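Long-range contact in Vlm2 (Streptomyces tsusimaensis, PDB 6ECB), which acts in valinomycin biosynthesis as the thioesterase domain of a nonribosomal peptide synthetase, probably carrying the depsipeptide chain as an acyl-enzyme intermediate: residues I135-P140 and H238-K243. Sequence-based numbering, arbitrary orientation.
Sequences IILDTP and HVFRTK
Two neighbouring parallel strands, 134-137 and 237-241, pair within the central mixed sheet of the thioesterase domain, and the carboxylate of Asp138, just past strand 134-137, extends the contact to Thr242. Ile136 supplies both regular backbone bonds: its N donates to His238 O at 2.8 Å, and its O accepts from Phe240 N at 2.9 Å, nearly straight at 179°. The last rung, Asp138 N to Phe240 O, is weak and bent where the first strand gives way to loop. Branched Ile136 and Val239 suit extended backbone and share one sheet face. On the other, Phe240 has CG anti to its carbonyl carbon (chi1 -65°), so the ring crosses Ile135 obliquely, CE1 lying 3.9 Å from Ile135 CG2, while Leu137 runs alongside with CD2 4.1 Å from Phe240 CB; helix 281-293 covers Leu137 and Phe240. Asp138 adopts a left-handed backbone (phi 59°), and with CG anti to its N the carboxylate reaches Thr242. Thr242 N meets OD1 of Asp138 at 2.7 Å from above the carboxylate plane, and Thr242 OG1 donates a hydrogen bond to Asp138 OD2 at 2.8 Å, so a short hydroxyl beside its own N-H suits this place. His245 also bonds OD1 and His273 bonds OD2; these donors fix the group's rotation and would probably favour its charged form. An alanine at Asp138 would remove both carboxylate oxygens and would probably loosen the hold on Thr242 and leave His273 poorly oriented. An acid just past a strand, bonded to histidine, is consistent with the Ser111-His273-Asp138 catalytic triad of the alpha/beta-hydrolase fold.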
loop_
_atom_site.group_PDB
_atom_site.type_symbol
_atom_site.label_atom_id
_atom_site.label_comp_id
_atom_site.label_asym_id
_atom_site.label_seq_id
_atom_site.Cartn_x
_atom_site.Cartn_y
_atom_site.Cartn_z
ATOM N N ILE A 135 -8.659 5.724 3.560
ATOM C CA ILE A 135 -8.880 5.271 2.196
ATOM C C ILE A 135 -8.372 3.835 2.098
ATOM O O ILE A 135 -7.161 3.581 2.205
ATOM C CB ILE A 135 -8.171 6.184 1.190
ATOM C CG1 ILE A 135 -8.794 7.578 1.254
ATOM C CG2 ILE A 135 -8.170 5.572 -0.230
ATOM C CD1 ILE A 135 -8.057 8.632 0.434
ATOM N N ILE A 136 -9.288 2.898 1.866
ATOM C CA ILE A 136 -8.957 1.488 1.677
ATOM C C ILE A 136 -9.009 1.182 0.184
ATOM O O ILE A 136 -10.037 1.387 -0.483
ATOM C CB ILE A 136 -9.910 0.567 2.456
ATOM C CG1 ILE A 136 -9.750 0.765 3.970
ATOM C CG2 ILE A 136 -9.692 -0.900 2.023
ATOM C CD1 ILE A 136 -8.383 0.416 4.518
ATOM N N LEU A 137 -7.906 0.652 -0.343
ATOM C CA LEU A 137 -7.824 0.289 -1.754
ATOM C C LEU A 137 -7.948 -1.231 -1.875
ATOM O O LEU A 137 -6.980 -1.977 -1.688
ATOM C CB LEU A 137 -6.526 0.799 -2.361
ATOM C CG LEU A 137 -6.367 2.319 -2.345
ATOM C CD1 LEU A 137 -4.999 2.666 -2.940
ATOM C CD2 LEU A 137 -7.473 3.033 -3.100
ATOM N N ASP A 138 -9.176 -1.667 -2.125
ATOM C CA ASP A 138 -9.504 -2.998 -2.626
ATOM C C ASP A 138 -9.039 -4.157 -1.741
ATOM O O ASP A 138 -8.603 -5.197 -2.249
ATOM C CB ASP A 138 -8.947 -3.167 -4.054
ATOM C CG ASP A 138 -9.621 -4.285 -4.792
ATOM O OD1 ASP A 138 -10.861 -4.407 -4.658
ATOM O OD2 ASP A 138 -8.928 -5.015 -5.525
ATOM N N THR A 139 -9.177 -4.029 -0.411
ATOM C CA THR A 139 -9.029 -5.184 0.451
ATOM C C THR A 139 -10.178 -5.177 1.450
ATOM O O THR A 139 -10.495 -4.120 1.999
ATOM C CB THR A 139 -7.688 -5.241 1.240
ATOM O OG1 THR A 139 -7.644 -6.456 1.996
ATOM C CG2 THR A 139 -7.539 -4.144 2.199
ATOM N N PRO A 140 -10.775 -6.331 1.718
ATOM C CA PRO A 140 -11.696 -6.437 2.854
ATOM C C PRO A 140 -10.935 -6.405 4.158
ATOM O O PRO A 140 -9.711 -6.622 4.199
ATOM C CB PRO A 140 -12.355 -7.811 2.661
ATOM C CG PRO A 140 -11.903 -8.328 1.368
ATOM C CD PRO A 140 -10.594 -7.641 1.073
ATOM N N HIS A 238 -13.462 5.349 3.273
ATOM C CA HIS A 238 -13.826 5.203 1.869
ATOM C C HIS A 238 -13.164 3.939 1.366
ATOM O O HIS A 238 -11.941 3.829 1.443
ATOM C CB HIS A 238 -13.339 6.355 1.003
ATOM C CG HIS A 238 -14.267 7.523 0.978
ATOM N ND1 HIS A 238 -14.294 8.435 2.000
ATOM C CD2 HIS A 238 -15.216 7.915 0.086
ATOM C CE1 HIS A 238 -15.200 9.359 1.740
ATOM N NE2 HIS A 238 -15.783 9.065 0.584
ATOM N N VAL A 239 -13.959 3.004 0.860
ATOM C CA VAL A 239 -13.481 1.720 0.364
ATOM C C VAL A 239 -13.639 1.734 -1.153
ATOM O O VAL A 239 -14.757 1.870 -1.660
ATOM C CB VAL A 239 -14.290 0.559 0.969
ATOM C CG1 VAL A 239 -13.793 -0.798 0.466
ATOM C CG2 VAL A 239 -14.275 0.606 2.499
ATOM N N PHE A 240 -12.544 1.594 -1.875
ATOM C CA PHE A 240 -12.550 1.543 -3.332
ATOM C C PHE A 240 -12.285 0.092 -3.702
ATOM O O PHE A 240 -11.215 -0.435 -3.385
ATOM C CB PHE A 240 -11.483 2.480 -3.921
ATOM C CG PHE A 240 -11.745 3.931 -3.627
ATOM C CD1 PHE A 240 -11.327 4.497 -2.419
ATOM C CD2 PHE A 240 -12.447 4.716 -4.520
ATOM C CE1 PHE A 240 -11.611 5.811 -2.130
ATOM C CE2 PHE A 240 -12.735 6.045 -4.234
ATOM C CZ PHE A 240 -12.304 6.591 -3.026
ATOM N N ARG A 241 -13.258 -0.551 -4.354
ATOM C CA ARG A 241 -13.169 -1.987 -4.581
ATOM C C ARG A 241 -13.336 -2.320 -6.053
ATOM O O ARG A 241 -14.244 -1.810 -6.723
ATOM C CB ARG A 241 -14.233 -2.755 -3.768
ATOM C CG ARG A 241 -15.618 -2.240 -3.985
ATOM C CD ARG A 241 -16.691 -3.201 -3.448
ATOM N NE ARG A 241 -17.995 -2.551 -3.421
ATOM C CZ ARG A 241 -18.970 -2.846 -2.568
ATOM N NH1 ARG A 241 -18.822 -3.815 -1.666
ATOM N NH2 ARG A 241 -20.097 -2.167 -2.617
ATOM N N THR A 242 -12.485 -3.226 -6.517
ATOM C CA THR A 242 -12.627 -3.774 -7.858
ATOM C C THR A 242 -13.763 -4.798 -7.861
ATOM O O THR A 242 -14.255 -5.225 -6.805
ATOM C CB THR A 242 -11.316 -4.395 -8.349
ATOM O OG1 THR A 242 -10.885 -5.464 -7.489
ATOM C CG2 THR A 242 -10.215 -3.339 -8.426
ATOM N N LYS A 243 -14.185 -5.176 -9.060
ATOM C CA LYS A 243 -15.407 -5.958 -9.240
ATOM C C LYS A 243 -15.164 -7.287 -9.938
ATOM O O LYS A 243 -16.094 -7.863 -10.498
ATOM C CB LYS A 243 -16.452 -5.138 -9.987
ATOM C CG LYS A 243 -16.862 -3.854 -9.266
ATOM C CD LYS A 243 -17.193 -4.064 -7.760
ATOM C CE LYS A 243 -18.347 -5.050 -7.542
ATOM N NZ LYS A 243 -19.621 -4.578 -8.158
#